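Local coordinates for sporozoite surface protein 2 (Plasmodium vivax, PDB 4HQO) that probably serves as the adhesive receptor for sporozoite gliding motility, binding a metal ion through its von Willebrand factor A domain, at residues Leu21-Asp26 with Ile130-Gly135. The protein carries 4 engineered substitutions. Residues are numbered along the deposited sequence; the frame is centred on the assembly and turned at random.
Sequences LYLLVD and ILMTDG
Asp26 and Thr133 meet where two neighbouring parallel strands of the von Willebrand factor A domain run out at the magnesium site. Along the strands, Tyr22, Leu24 and Asp26 exchange four backbone hydrogen bonds with Ile130 and Met132; Met132 N to Leu24 O, at 2.9 Å, is nearly straight (172°). The Asp26 side chain shows how this regular pairing turns into metal-site chemistry. Its CB lies 3.0 Å from Met132 O, the carbonyl that accepts from Asp26 N. CG is anti to the backbone N (chi1 -169°), which carries the carboxylate toward Thr133. There OD2 accepts the Thr133 hydroxyl through its anti lone pair, OG1 to OD2 2.6 Å, while OD1 accepts from Ser28 OG. Threonine suits its place because OG1 also accepts from Gly135 N at 3.0 Å, forming an ST turn as the chain leaves the strand; glycine readily takes the positive phi needed there. Asp134 turns its OD1 to within 3.5 Å of Asp26 OD2, the two carboxylate planes almost perpendicular, and a water reaches both oxygens. Further back, branched and flexible apolar residues fill the sheet face against helix 33-49: Leu23 CD1 lies 3.8 Å from Ile130 CG2 and 3.9 Å from Met132 SD. On the other face Leu24 and Leu131 pack beneath helix 105-117. Asp134 OD2 accepts from Ser30 OG, so both aspartates hold serines that bind the magnesium ion, consistent with a second-shell role in a MIDAS-type site, and their crowded negative charge would probably be eased by the hydroxyls and the nearby cation.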
loop_
_atom_site.group_PDB
_atom_site.type_symbol
_atom_site.label_atom_id
_atom_site.label_comp_id
_atom_site.label_asym_id
_atom_site.label_seq_id
_atom_site.Cartn_x
_atom_site.Cartn_y
_atom_site.Cartn_z
ATOM N N LEU A 21 -0.969 -2.450 4.578
ATOM C CA LEU A 21 -1.767 -2.157 5.764
ATOM C C LEU A 21 -0.877 -2.170 7.001
ATOM O O LEU A 21 -0.325 -3.199 7.369
ATOM C CB LEU A 21 -2.891 -3.183 5.895
ATOM C CG LEU A 21 -4.098 -2.871 6.791
ATOM C CD1 LEU A 21 -5.254 -3.796 6.419
ATOM C CD2 LEU A 21 -3.764 -3.049 8.249
ATOM N N TYR A 22 -0.743 -1.009 7.625
ATOM C CA TYR A 22 0.149 -0.830 8.757
ATOM C C TYR A 22 -0.702 -0.857 10.015
ATOM O O TYR A 22 -1.450 0.074 10.283
ATOM C CB TYR A 22 0.895 0.506 8.634
ATOM C CG TYR A 22 1.633 0.677 7.318
ATOM C CD1 TYR A 22 1.008 1.253 6.218
ATOM C CD2 TYR A 22 2.958 0.269 7.180
ATOM C CE1 TYR A 22 1.682 1.415 5.015
ATOM C CE2 TYR A 22 3.637 0.423 5.981
ATOM C CZ TYR A 22 2.993 0.998 4.900
ATOM O OH TYR A 22 3.658 1.147 3.698
ATOM N N LEU A 23 -0.619 -1.950 10.761
ATOM C CA LEU A 23 -1.421 -2.116 11.964
ATOM C C LEU A 23 -0.585 -1.726 13.176
ATOM O O LEU A 23 0.382 -2.416 13.521
ATOM C CB LEU A 23 -1.902 -3.564 12.078
ATOM C CG LEU A 23 -2.803 -3.978 13.241
ATOM C CD1 LEU A 23 -3.953 -3.004 13.422
ATOM C CD2 LEU A 23 -3.337 -5.388 12.996
ATOM N N LEU A 24 -0.949 -0.609 13.802
ATOM C CA LEU A 24 -0.178 -0.055 14.924
ATOM C C LEU A 24 -0.972 -0.291 16.203
ATOM O O LEU A 24 -2.075 0.244 16.371
ATOM C CB LEU A 24 0.061 1.440 14.729
ATOM C CG LEU A 24 0.577 1.913 13.362
ATOM C CD1 LEU A 24 0.818 3.442 13.358
ATOM C CD2 LEU A 24 1.843 1.170 12.979
ATOM N N VAL A 25 -0.425 -1.116 17.089
ATOM C CA VAL A 25 -1.174 -1.576 18.256
ATOM C C VAL A 25 -0.611 -0.976 19.546
ATOM O O VAL A 25 0.576 -1.123 19.852
ATOM C CB VAL A 25 -1.197 -3.126 18.349
ATOM C CG1 VAL A 25 -2.018 -3.576 19.550
ATOM C CG2 VAL A 25 -1.760 -3.735 17.059
ATOM N N ASP A 26 -1.467 -0.276 20.279
ATOM C CA ASP A 26 -1.098 0.331 21.560
ATOM C C ASP A 26 -0.982 -0.769 22.625
ATOM O O ASP A 26 -1.982 -1.392 22.977
ATOM C CB ASP A 26 -2.201 1.317 21.950
ATOM C CG ASP A 26 -1.831 2.220 23.123
ATOM O OD1 ASP A 26 -0.993 1.837 23.978
ATOM O OD2 ASP A 26 -2.424 3.322 23.189
ATOM N N ILE A 130 -3.977 1.398 10.297
ATOM C CA ILE A 130 -4.985 1.181 11.323
ATOM C C ILE A 130 -4.332 1.406 12.681
ATOM O O ILE A 130 -3.417 0.683 13.067
ATOM C CB ILE A 130 -5.600 -0.224 11.230
ATOM C CG1 ILE A 130 -6.317 -0.394 9.888
ATOM C CG2 ILE A 130 -6.569 -0.462 12.379
ATOM C CD1 ILE A 130 -7.007 -1.735 9.745
ATOM N N LEU A 131 -4.786 2.439 13.384
ATOM C CA LEU A 131 -4.213 2.805 14.674
ATOM C C LEU A 131 -5.153 2.378 15.800
ATOM O O LEU A 131 -6.254 2.915 15.930
ATOM C CB LEU A 131 -3.955 4.318 14.725
ATOM C CG LEU A 131 -3.432 4.902 16.041
ATOM C CD1 LEU A 131 -2.026 4.392 16.359
ATOM C CD2 LEU A 131 -3.467 6.438 15.978
ATOM N N MET A 132 -4.726 1.401 16.600
ATOM C CA MET A 132 -5.539 0.923 17.717
ATOM C C MET A 132 -5.005 1.498 19.015
ATOM O O MET A 132 -3.901 1.148 19.428
ATOM C CB MET A 132 -5.509 -0.607 17.802
ATOM C CG MET A 132 -6.201 -1.306 16.666
ATOM S SD MET A 132 -6.009 -3.096 16.753
ATOM C CE MET A 132 -6.570 -3.422 18.394
ATOM N N THR A 133 -5.788 2.354 19.670
ATOM C CA THR A 133 -5.295 3.062 20.849
ATOM C C THR A 133 -6.427 3.564 21.755
ATOM O O THR A 133 -7.576 3.653 21.325
ATOM C CB THR A 133 -4.393 4.247 20.419
ATOM O OG1 THR A 133 -3.808 4.875 21.570
ATOM C CG2 THR A 133 -5.207 5.275 19.623
ATOM N N ASP A 134 -6.098 3.867 23.013
ATOM C CA ASP A 134 -7.012 4.588 23.901
ATOM C C ASP A 134 -6.855 6.106 23.745
ATOM O O ASP A 134 -7.569 6.885 24.368
ATOM C CB ASP A 134 -6.815 4.187 25.371
ATOM C CG ASP A 134 -5.446 4.571 25.919
ATOM O OD1 ASP A 134 -4.627 5.189 25.192
ATOM O OD2 ASP A 134 -5.193 4.252 27.100
ATOM N N GLY A 135 -5.895 6.518 22.932
ATOM C CA GLY A 135 -5.780 7.918 22.573
ATOM C C GLY A 135 -5.099 8.792 23.610
ATOM O O GLY A 135 -5.448 9.963 23.753
HETATM O O HOH W 1 -1.991 4.803 25.554
#